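Local coordinates for protein Afp (Microbacterium arborescens, PDB 2YJK) that probably binds and takes up iron as a Dps-family, ferritin-fold protein that assembles into a shell of twelve subunits, at residues 44-49 / 53-58; 97-102 / 106-111; 59-64 / 149-154. All blocks are in the same frame, centred on the assembly; numbering follows the deposited sequence.

Interaction 1 comes first along the chain, interaction 2 lies wholly within the long span bridged by interaction 3, and all three belong to the ferritin-like domain. Interactions 1 and 2 have centres about 11 Å apart and touch through Asn45 against Gly101 and Val46 against Glu108, next to the small parallel pairing of strands 46-47 and 103-104. The centres of interactions 1 and 3 are about 13 Å apart, and the two share helix 51-78; Leu57 meets Phe154 between them. Interactions 2 and 3 do not touch, their centres about 16 Å apart. The first two lie together at one end of the helical bundle, where other subunits also touch, while the third ties two bundle helices together beside an iron site.

Interaction 1 (44-49 / 53-58); sequences WNVRGS and AIHELL
Val46, the first residue to leave helical geometry after helix 15-45, lays its two methyl groups on helix 51-78. The contact across the segments is apolar and has no hydrogen bond. CG2 of Val46 meets CG2 of Ile54 at 4.1 Å, the two side chains crossing at about a right angle while the rest of Ile54 leads off elsewhere. The other branch, CG1, sits between the backbone N and the carbonyl carbon (chi1 65°), which brings it 4.1 Å from CA of His55; it also touches CD1 of Leu58 at 4.5 Å. The same methyl lies at the edge of the His55 ring, near its plane. The polar contacts of this region run to other partners. The carbonyl O of His55 is hydrogen-bonded to ND1 of His43, an iron-binding residue, and the two rings stack; Trp153 and Phe154 of a neighbouring subunit also meet the His55 ring. NE1 of Trp44 is bonded to Asp70 of a different subunit. Val46 thus meets helix 51-78 through apolar contact alone, and its methyl at the edge of His55 adjoins the histidine pair beside the bound iron oxide.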
loop_
_atom_site.group_PDB
_atom_site.type_symbol
_atom_site.label_atom_id
_atom_site.label_comp_id
_atom_site.label_asym_id
_atom_site.label_seq_id
_atom_site.Cartn_x
_atom_site.Cartn_y
_atom_site.Cartn_z
ATOM N N TRP C 44 -6.756 1.159 -29.225
ATOM C CA TRP C 44 -6.280 -0.095 -29.895
ATOM C C TRP C 44 -5.551 0.168 -31.253
ATOM O O TRP C 44 -4.546 -0.483 -31.572
ATOM C CB TRP C 44 -7.441 -1.113 -30.093
ATOM C CG TRP C 44 -8.009 -1.534 -28.724
ATOM C CD1 TRP C 44 -7.282 -1.701 -27.514
ATOM C CD2 TRP C 44 -9.374 -1.873 -28.418
ATOM N NE1 TRP C 44 -8.151 -2.100 -26.517
ATOM C CE2 TRP C 44 -9.430 -2.188 -27.029
ATOM C CE3 TRP C 44 -10.552 -1.942 -29.184
ATOM C CZ2 TRP C 44 -10.652 -2.590 -26.379
ATOM C CZ3 TRP C 44 -11.780 -2.342 -28.548
ATOM C CH2 TRP C 44 -11.821 -2.629 -27.158
ATOM N N ASN C 45 -6.072 1.149 -32.001
ATOM C CA ASN C 45 -5.760 1.342 -33.441
ATOM C C ASN C 45 -4.710 2.409 -33.737
ATOM O O ASN C 45 -4.232 2.557 -34.900
ATOM C CB ASN C 45 -7.074 1.563 -34.194
ATOM C CG ASN C 45 -7.867 0.257 -34.321
ATOM O OD1 ASN C 45 -7.437 -0.663 -34.994
ATOM N ND2 ASN C 45 -8.937 0.128 -33.561
ATOM N N VAL C 46 -4.324 3.151 -32.695
ATOM C CA VAL C 46 -3.334 4.227 -32.847
ATOM C C VAL C 46 -1.945 3.746 -33.308
ATOM O O VAL C 46 -1.497 2.672 -32.909
ATOM C CB VAL C 46 -3.288 5.152 -31.589
ATOM C CG1 VAL C 46 -2.788 4.424 -30.302
ATOM C CG2 VAL C 46 -2.409 6.388 -31.890
ATOM N N ARG C 47 -1.276 4.534 -34.149
ATOM C CA ARG C 47 0.027 4.180 -34.725
ATOM C C ARG C 47 0.926 5.396 -34.740
ATOM O O ARG C 47 0.432 6.523 -34.695
ATOM C CB ARG C 47 -0.094 3.773 -36.207
ATOM C CG ARG C 47 -1.213 2.843 -36.500
ATOM C CD ARG C 47 -0.617 1.551 -36.915
ATOM N NE ARG C 47 -0.700 0.595 -35.830
ATOM C CZ ARG C 47 -0.362 -0.699 -35.915
ATOM N NH1 ARG C 47 0.104 -1.207 -37.065
ATOM N NH2 ARG C 47 -0.512 -1.481 -34.823
ATOM N N GLY C 48 2.230 5.157 -34.874
ATOM C CA GLY C 48 3.168 6.211 -35.297
ATOM C C GLY C 48 4.034 6.660 -34.151
ATOM O O GLY C 48 3.968 6.080 -33.039
ATOM N N SER C 49 4.804 7.722 -34.373
ATOM C CA SER C 49 5.994 7.982 -33.542
ATOM C C SER C 49 5.684 8.275 -32.061
ATOM O O SER C 49 6.525 8.094 -31.184
ATOM C CB SER C 49 6.829 9.080 -34.155
ATOM O OG SER C 49 6.089 10.279 -34.141
ATOM N N ALA C 53 2.916 7.003 -25.605
ATOM C CA ALA C 53 2.379 8.119 -24.820
ATOM C C ALA C 53 0.897 8.392 -25.165
ATOM O O ALA C 53 0.090 8.633 -24.290
ATOM C CB ALA C 53 3.240 9.363 -25.037
ATOM N N ILE C 54 0.524 8.295 -26.437
ATOM C CA ILE C 54 -0.861 8.514 -26.830
ATOM C C ILE C 54 -1.765 7.311 -26.523
ATOM O O ILE C 54 -2.946 7.495 -26.195
ATOM C CB ILE C 54 -0.950 8.911 -28.318
ATOM C CG1 ILE C 54 -0.121 10.224 -28.577
ATOM C CG2 ILE C 54 -2.414 9.027 -28.798
ATOM C CD1 ILE C 54 -0.572 11.452 -27.792
ATOM N N HIS C 55 -1.240 6.091 -26.735
ATOM C CA HIS C 55 -1.882 4.848 -26.293
ATOM C C HIS C 55 -2.264 4.965 -24.793
ATOM O O HIS C 55 -3.361 4.648 -24.405
ATOM C CB HIS C 55 -0.916 3.668 -26.536
ATOM C CG HIS C 55 -1.436 2.324 -26.123
ATOM N ND1 HIS C 55 -2.375 1.610 -26.868
ATOM C CD2 HIS C 55 -1.064 1.514 -25.099
ATOM C CE1 HIS C 55 -2.611 0.456 -26.258
ATOM N NE2 HIS C 55 -1.815 0.365 -25.201
ATOM N N GLU C 56 -1.338 5.431 -23.972
ATOM C CA GLU C 56 -1.564 5.567 -22.537
ATOM C C GLU C 56 -2.443 6.721 -22.146
ATOM O O GLU C 56 -3.309 6.548 -21.290
ATOM C CB GLU C 56 -0.247 5.628 -21.770
ATOM C CG GLU C 56 0.509 4.315 -21.860
ATOM C CD GLU C 56 1.380 4.045 -20.630
ATOM O OE1 GLU C 56 1.869 5.041 -19.992
ATOM O OE2 GLU C 56 1.582 2.835 -20.313
ATOM N N LEU C 57 -2.242 7.888 -22.774
ATOM C CA LEU C 57 -3.151 9.028 -22.567
ATOM C C LEU C 57 -4.626 8.693 -22.916
ATOM O O LEU C 57 -5.546 9.032 -22.155
ATOM C CB LEU C 57 -2.679 10.277 -23.336
ATOM C CG LEU C 57 -3.595 11.504 -23.314
ATOM C CD1 LEU C 57 -3.739 11.947 -21.837
ATOM C CD2 LEU C 57 -2.909 12.644 -24.119
ATOM N N LEU C 58 -4.856 8.059 -24.067
ATOM C CA LEU C 58 -6.197 7.627 -24.417
ATOM C C LEU C 58 -6.790 6.679 -23.370
ATOM O O LEU C 58 -7.918 6.838 -22.989
ATOM C CB LEU C 58 -6.212 6.986 -25.806
ATOM C CG LEU C 58 -6.055 7.915 -27.016
ATOM C CD1 LEU C 58 -5.808 7.106 -28.335
ATOM C CD2 LEU C 58 -7.297 8.746 -27.170
#

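Interaction 2 (97-102 / 106-111); sequences AVPAGF and QDEIKA
Ala111 fits its single methyl group under the loop at Ala97 and Val98, and this is the tight part of the contact. Its CB lies 3.5 Å from the carbonyl O of Ala97 and 3.6 Å from CA of Val98. CB of Ala97 and CG2 of Val98 each reach the same methyl at 4.1 Å, and CD of Pro99 closes in from the next residue. No direct hydrogen bond crosses between the segments here. One turn back along the helix the meeting is looser. Glu108, bent at chi2 (-63°), brings its carboxylate up to the loop: OE1 rests against apolar carbons, 3.7 Å from CG1 of Val98 and with CD of Pro99 also close by. The polar link is made by OE2: water 1 joins OE2 of Glu108 (2.6 Å) to O of Pro99 (2.9 Å), but it has more acceptors in reach than protons, so not all can be served at once. The exposed Ala97 and partly exposed Pro99 form the outer margin, whereas Val98, Glu108 and Ala111 are buried. Leu81 of a neighbouring subunit packs against Phe102. The loop of 97-102, between helix 87-92 and strand 103-104, folds back on helix 105-130 in this way; on helix 15-45, Gln41 bonds to O of Pro99 and Asn45 packs on both Phe102 and Glu108.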
loop_
_atom_site.group_PDB
_atom_site.type_symbol
_atom_site.label_atom_id
_atom_site.label_comp_id
_atom_site.label_asym_id
_atom_site.label_seq_id
_atom_site.Cartn_x
_atom_site.Cartn_y
_atom_site.Cartn_z
ATOM N N ALA C 97 -16.077 10.476 -34.945
ATOM C CA ALA C 97 -15.146 10.635 -36.074
ATOM C C ALA C 97 -13.974 9.621 -35.953
ATOM O O ALA C 97 -13.082 9.603 -36.791
ATOM C CB ALA C 97 -14.599 12.055 -36.103
ATOM N N VAL C 98 -13.931 8.801 -34.892
ATOM C CA VAL C 98 -12.773 7.905 -34.726
ATOM C C VAL C 98 -12.791 6.951 -35.937
ATOM O O VAL C 98 -13.829 6.379 -36.216
ATOM C CB VAL C 98 -12.845 7.103 -33.418
ATOM C CG1 VAL C 98 -11.806 5.972 -33.437
ATOM C CG2 VAL C 98 -12.794 8.029 -32.152
ATOM N N PRO C 99 -11.659 6.797 -36.655
ATOM C CA PRO C 99 -11.676 5.896 -37.798
ATOM C C PRO C 99 -11.882 4.426 -37.466
ATOM O O PRO C 99 -11.602 3.974 -36.351
ATOM C CB PRO C 99 -10.263 6.068 -38.425
ATOM C CG PRO C 99 -9.802 7.411 -37.979
ATOM C CD PRO C 99 -10.385 7.535 -36.559
ATOM N N ALA C 100 -12.281 3.681 -38.498
ATOM C CA ALA C 100 -12.621 2.264 -38.403
ATOM C C ALA C 100 -11.401 1.410 -38.120
ATOM O O ALA C 100 -11.539 0.331 -37.590
ATOM C CB ALA C 100 -13.302 1.770 -39.687
ATOM N N GLY C 101 -10.213 1.841 -38.527
ATOM C CA GLY C 101 -9.042 0.947 -38.381
ATOM C C GLY C 101 -7.824 1.730 -37.945
ATOM O O GLY C 101 -7.962 2.745 -37.278
ATOM N N PHE C 102 -6.650 1.337 -38.445
ATOM C CA PHE C 102 -5.410 1.950 -38.012
ATOM C C PHE C 102 -5.414 3.390 -38.448
ATOM O O PHE C 102 -5.964 3.715 -39.529
ATOM C CB PHE C 102 -4.212 1.235 -38.646
ATOM C CG PHE C 102 -3.960 -0.152 -38.100
ATOM C CD1 PHE C 102 -4.180 -0.442 -36.740
ATOM C CD2 PHE C 102 -3.491 -1.177 -38.948
ATOM C CE1 PHE C 102 -3.920 -1.735 -36.217
ATOM C CE2 PHE C 102 -3.218 -2.476 -38.428
ATOM C CZ PHE C 102 -3.445 -2.744 -37.031
ATOM N N GLN C 106 -1.904 11.629 -34.707
ATOM C CA GLN C 106 -2.503 12.957 -34.925
ATOM C C GLN C 106 -3.955 12.861 -35.254
ATOM O O GLN C 106 -4.731 13.718 -34.822
ATOM C CB GLN C 106 -1.851 13.776 -36.054
ATOM C CG GLN C 106 -0.389 14.089 -35.824
ATOM C CD GLN C 106 0.556 12.973 -36.381
ATOM O OE1 GLN C 106 0.141 11.815 -36.650
ATOM N NE2 GLN C 106 1.836 13.334 -36.559
ATOM N N ASP C 107 -4.320 11.868 -36.066
ATOM C CA ASP C 107 -5.687 11.759 -36.551
ATOM C C ASP C 107 -6.607 11.254 -35.452
ATOM O O ASP C 107 -7.753 11.724 -35.318
ATOM C CB ASP C 107 -5.748 10.846 -37.754
ATOM C CG ASP C 107 -5.019 11.454 -38.989
ATOM O OD1 ASP C 107 -5.229 12.670 -39.312
ATOM O OD2 ASP C 107 -4.246 10.688 -39.627
ATOM N N GLU C 108 -6.092 10.301 -34.670
ATOM C CA GLU C 108 -6.817 9.822 -33.505
ATOM C C GLU C 108 -7.082 11.026 -32.540
ATOM O O GLU C 108 -8.135 11.160 -32.016
ATOM C CB GLU C 108 -6.033 8.710 -32.760
ATOM C CG GLU C 108 -5.850 7.386 -33.480
ATOM C CD GLU C 108 -7.145 6.620 -33.791
ATOM O OE1 GLU C 108 -8.267 7.101 -33.471
ATOM O OE2 GLU C 108 -7.045 5.504 -34.374
ATOM N N ILE C 109 -6.104 11.885 -32.312
ATOM C CA ILE C 109 -6.297 12.942 -31.318
ATOM C C ILE C 109 -7.378 13.861 -31.894
ATOM O O ILE C 109 -8.297 14.235 -31.165
ATOM C CB ILE C 109 -5.042 13.754 -31.109
ATOM C CG1 ILE C 109 -4.022 12.944 -30.333
ATOM C CG2 ILE C 109 -5.361 15.102 -30.459
ATOM C CD1 ILE C 109 -2.798 13.754 -30.067
ATOM N N LYS C 110 -7.282 14.230 -33.168
ATOM C CA LYS C 110 -8.356 15.053 -33.777
ATOM C C LYS C 110 -9.724 14.434 -33.656
ATOM O O LYS C 110 -10.692 15.134 -33.331
ATOM C CB LYS C 110 -8.113 15.410 -35.275
ATOM C CG LYS C 110 -6.877 16.250 -35.521
ATOM C CD LYS C 110 -6.584 16.357 -37.034
ATOM C CE LYS C 110 -5.557 17.475 -37.302
ATOM N NZ LYS C 110 -4.700 17.217 -38.538
ATOM N N ALA C 111 -9.833 13.136 -33.954
ATOM C CA ALA C 111 -11.159 12.468 -33.880
ATOM C C ALA C 111 -11.714 12.573 -32.441
ATOM O O ALA C 111 -12.909 12.814 -32.252
ATOM C CB ALA C 111 -11.056 11.001 -34.299
HETATM O O HOH W 1 -9.077 4.070 -34.966
#

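Interaction 3 (59-64 / 149-154); sequences DSVVAH and DKDRWF. With OFE (Iron(II) oxide), chain B.
The imidazole ring of His64 and the carboxylate of Asp151 lie edge to edge, their planes only 6° apart. Over one face of the ring stands the carbonyl O of Ser60, 3.3 Å above the plane and offset toward the rim; at the ring edge, in plane, is CG of Asp151. The single N-H of His64 ND1 is shared between the two carboxylate oxygens, chiefly OD2. That bond, ND1 to OD2 of Asp151, is 2.9 Å long with an N-H...O angle of 150°, and it enters on the syn lone pair of the oxygen; the weak branch of ND1 to OD1 of Asp151 measures 3.1 Å. This bifurcated bond would hold the ring and the acid in one plane, and the nearby carboxylate would probably make a positive charge on the imidazole easier to bear. The first torsion of His64 (chi1 -65°) sets its ring anti to the carbonyl carbon, and Asp151 is turned the same way, which brings both groups into the space between the two helices. One turn earlier on helix 51-78, CG2 of Val61 touches CB of Asp151 at 4.2 Å, the two side chains running past each other in opposite directions. At the start of segment 59-64, Asp59 belongs to the pocket of the bound iron oxide: its OD2 lies 2.6 Å from the oxide O, and its OD1 forms a salt bridge with Lys40. The iron of that group is bound by water 2 at 2.4 Å and by three further atoms from outside the two segments. The contact joins helix 51-78 to helix 135-156 in the four-helix bundle, with Val61 and Val62 packed on helix 15-45 and Arg152 turned to helix 105-130, where it forms a salt bridge with Asp117.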
loop_
_atom_site.group_PDB
_atom_site.type_symbol
_atom_site.label_atom_id
_atom_site.label_comp_id
_atom_site.label_asym_id
_atom_site.label_seq_id
_atom_site.Cartn_x
_atom_site.Cartn_y
_atom_site.Cartn_z
ATOM N N ASP C 59 -6.037 5.713 -22.851
ATOM C CA ASP C 59 -6.571 4.869 -21.769
ATOM C C ASP C 59 -7.045 5.721 -20.568
ATOM O O ASP C 59 -8.034 5.401 -19.900
ATOM C CB ASP C 59 -5.562 3.808 -21.306
ATOM C CG ASP C 59 -6.142 2.382 -21.392
ATOM O OD1 ASP C 59 -7.330 2.211 -21.791
ATOM O OD2 ASP C 59 -5.412 1.403 -21.110
ATOM N N SER C 60 -6.340 6.809 -20.298
ATOM C CA SER C 60 -6.684 7.588 -19.136
ATOM C C SER C 60 -7.915 8.480 -19.400
ATOM O O SER C 60 -8.772 8.628 -18.523
ATOM C CB SER C 60 -5.414 8.243 -18.579
ATOM O OG SER C 60 -5.575 9.615 -18.564
ATOM N N VAL C 61 -8.099 8.885 -20.664
ATOM C CA VAL C 61 -9.326 9.572 -21.140
ATOM C C VAL C 61 -10.565 8.665 -21.022
ATOM O O VAL C 61 -11.617 9.101 -20.617
ATOM C CB VAL C 61 -9.163 10.093 -22.627
ATOM C CG1 VAL C 61 -10.483 10.412 -23.324
ATOM C CG2 VAL C 61 -8.141 11.321 -22.696
ATOM N N VAL C 62 -10.417 7.414 -21.399
ATOM C CA VAL C 62 -11.466 6.415 -21.310
ATOM C C VAL C 62 -11.833 6.214 -19.826
ATOM O O VAL C 62 -13.023 6.155 -19.493
ATOM C CB VAL C 62 -10.940 5.089 -21.931
ATOM C CG1 VAL C 62 -11.758 3.888 -21.476
ATOM C CG2 VAL C 62 -10.907 5.152 -23.437
ATOM N N ALA C 63 -10.817 6.108 -18.946
ATOM C CA ALA C 63 -11.021 5.784 -17.532
ATOM C C ALA C 63 -11.812 6.984 -16.923
ATOM O O ALA C 63 -12.824 6.761 -16.264
ATOM C CB ALA C 63 -9.685 5.527 -16.814
ATOM N N HIS C 64 -11.423 8.237 -17.256
ATOM C CA HIS C 64 -12.207 9.438 -16.904
ATOM C C HIS C 64 -13.631 9.420 -17.461
ATOM O O HIS C 64 -14.597 9.637 -16.699
ATOM C CB HIS C 64 -11.498 10.711 -17.344
ATOM C CG HIS C 64 -10.192 10.938 -16.619
ATOM N ND1 HIS C 64 -9.192 11.760 -17.102
ATOM C CD2 HIS C 64 -9.702 10.381 -15.486
ATOM C CE1 HIS C 64 -8.160 11.733 -16.274
ATOM N NE2 HIS C 64 -8.445 10.903 -15.287
ATOM N N ASP C 149 -12.399 19.380 -19.918
ATOM C CA ASP C 149 -11.560 20.541 -20.311
ATOM C C ASP C 149 -10.083 20.258 -20.179
ATOM O O ASP C 149 -9.273 20.596 -21.057
ATOM C CB ASP C 149 -11.879 21.761 -19.447
ATOM C CG ASP C 149 -13.094 22.535 -19.967
ATOM O OD1 ASP C 149 -13.489 22.238 -21.117
ATOM O OD2 ASP C 149 -13.672 23.402 -19.260
ATOM N N LYS C 150 -9.707 19.579 -19.111
ATOM C CA LYS C 150 -8.304 19.294 -18.947
ATOM C C LYS C 150 -7.788 18.177 -19.917
ATOM O O LYS C 150 -6.715 18.306 -20.508
ATOM C CB LYS C 150 -8.052 18.986 -17.464
ATOM C CG LYS C 150 -6.620 18.613 -17.158
ATOM C CD LYS C 150 -6.469 18.227 -15.667
ATOM C CE LYS C 150 -4.988 18.188 -15.331
ATOM N NZ LYS C 150 -4.709 17.501 -14.030
ATOM N N ASP C 151 -8.549 17.083 -20.046
ATOM C CA ASP C 151 -8.280 16.003 -21.002
ATOM C C ASP C 151 -8.195 16.546 -22.426
ATOM O O ASP C 151 -7.306 16.162 -23.182
ATOM C CB ASP C 151 -9.360 14.927 -20.923
ATOM C CG ASP C 151 -9.249 14.075 -19.592
ATOM O OD1 ASP C 151 -8.139 14.055 -18.954
ATOM O OD2 ASP C 151 -10.283 13.440 -19.202
ATOM N N ARG C 152 -9.068 17.472 -22.771
ATOM C CA ARG C 152 -8.995 18.146 -24.065
ATOM C C ARG C 152 -7.652 18.905 -24.251
ATOM O O ARG C 152 -7.038 18.805 -25.313
ATOM C CB ARG C 152 -10.168 19.103 -24.224
ATOM C CG ARG C 152 -10.358 19.708 -25.633
ATOM C CD ARG C 152 -11.381 20.843 -25.636
ATOM N NE ARG C 152 -11.494 21.425 -26.981
ATOM C CZ ARG C 152 -10.960 22.581 -27.389
ATOM N NH1 ARG C 152 -10.308 23.362 -26.558
ATOM N NH2 ARG C 152 -11.107 22.975 -28.653
ATOM N N TRP C 153 -7.196 19.630 -23.228
ATOM C CA TRP C 153 -5.946 20.326 -23.321
ATOM C C TRP C 153 -4.792 19.324 -23.560
ATOM O O TRP C 153 -3.980 19.536 -24.466
ATOM C CB TRP C 153 -5.734 21.182 -22.064
ATOM C CG TRP C 153 -4.280 21.533 -21.751
ATOM C CD1 TRP C 153 -3.350 22.008 -22.619
ATOM C CD2 TRP C 153 -3.618 21.436 -20.454
ATOM N NE1 TRP C 153 -2.132 22.184 -21.967
ATOM C CE2 TRP C 153 -2.273 21.861 -20.642
ATOM C CE3 TRP C 153 -4.036 21.013 -19.159
ATOM C CZ2 TRP C 153 -1.315 21.891 -19.579
ATOM C CZ3 TRP C 153 -3.091 21.057 -18.086
ATOM C CH2 TRP C 153 -1.747 21.496 -18.312
ATOM N N PHE C 154 -4.733 18.253 -22.756
ATOM C CA PHE C 154 -3.692 17.252 -22.905
ATOM C C PHE C 154 -3.641 16.673 -24.309
ATOM O O PHE C 154 -2.566 16.478 -24.831
ATOM C CB PHE C 154 -3.852 16.137 -21.909
ATOM C CG PHE C 154 -3.415 16.492 -20.527
ATOM C CD1 PHE C 154 -3.087 17.789 -20.173
ATOM C CD2 PHE C 154 -3.399 15.523 -19.538
ATOM C CE1 PHE C 154 -2.685 18.099 -18.868
ATOM C CE2 PHE C 154 -2.994 15.847 -18.237
ATOM C CZ PHE C 154 -2.637 17.142 -17.923
HETATM FE FE OFE B . -5.189 -1.643 -23.536
HETATM O O OFE B . -6.273 -1.024 -21.385
HETATM O O HOH W 2 -2.878 -1.394 -23.103
#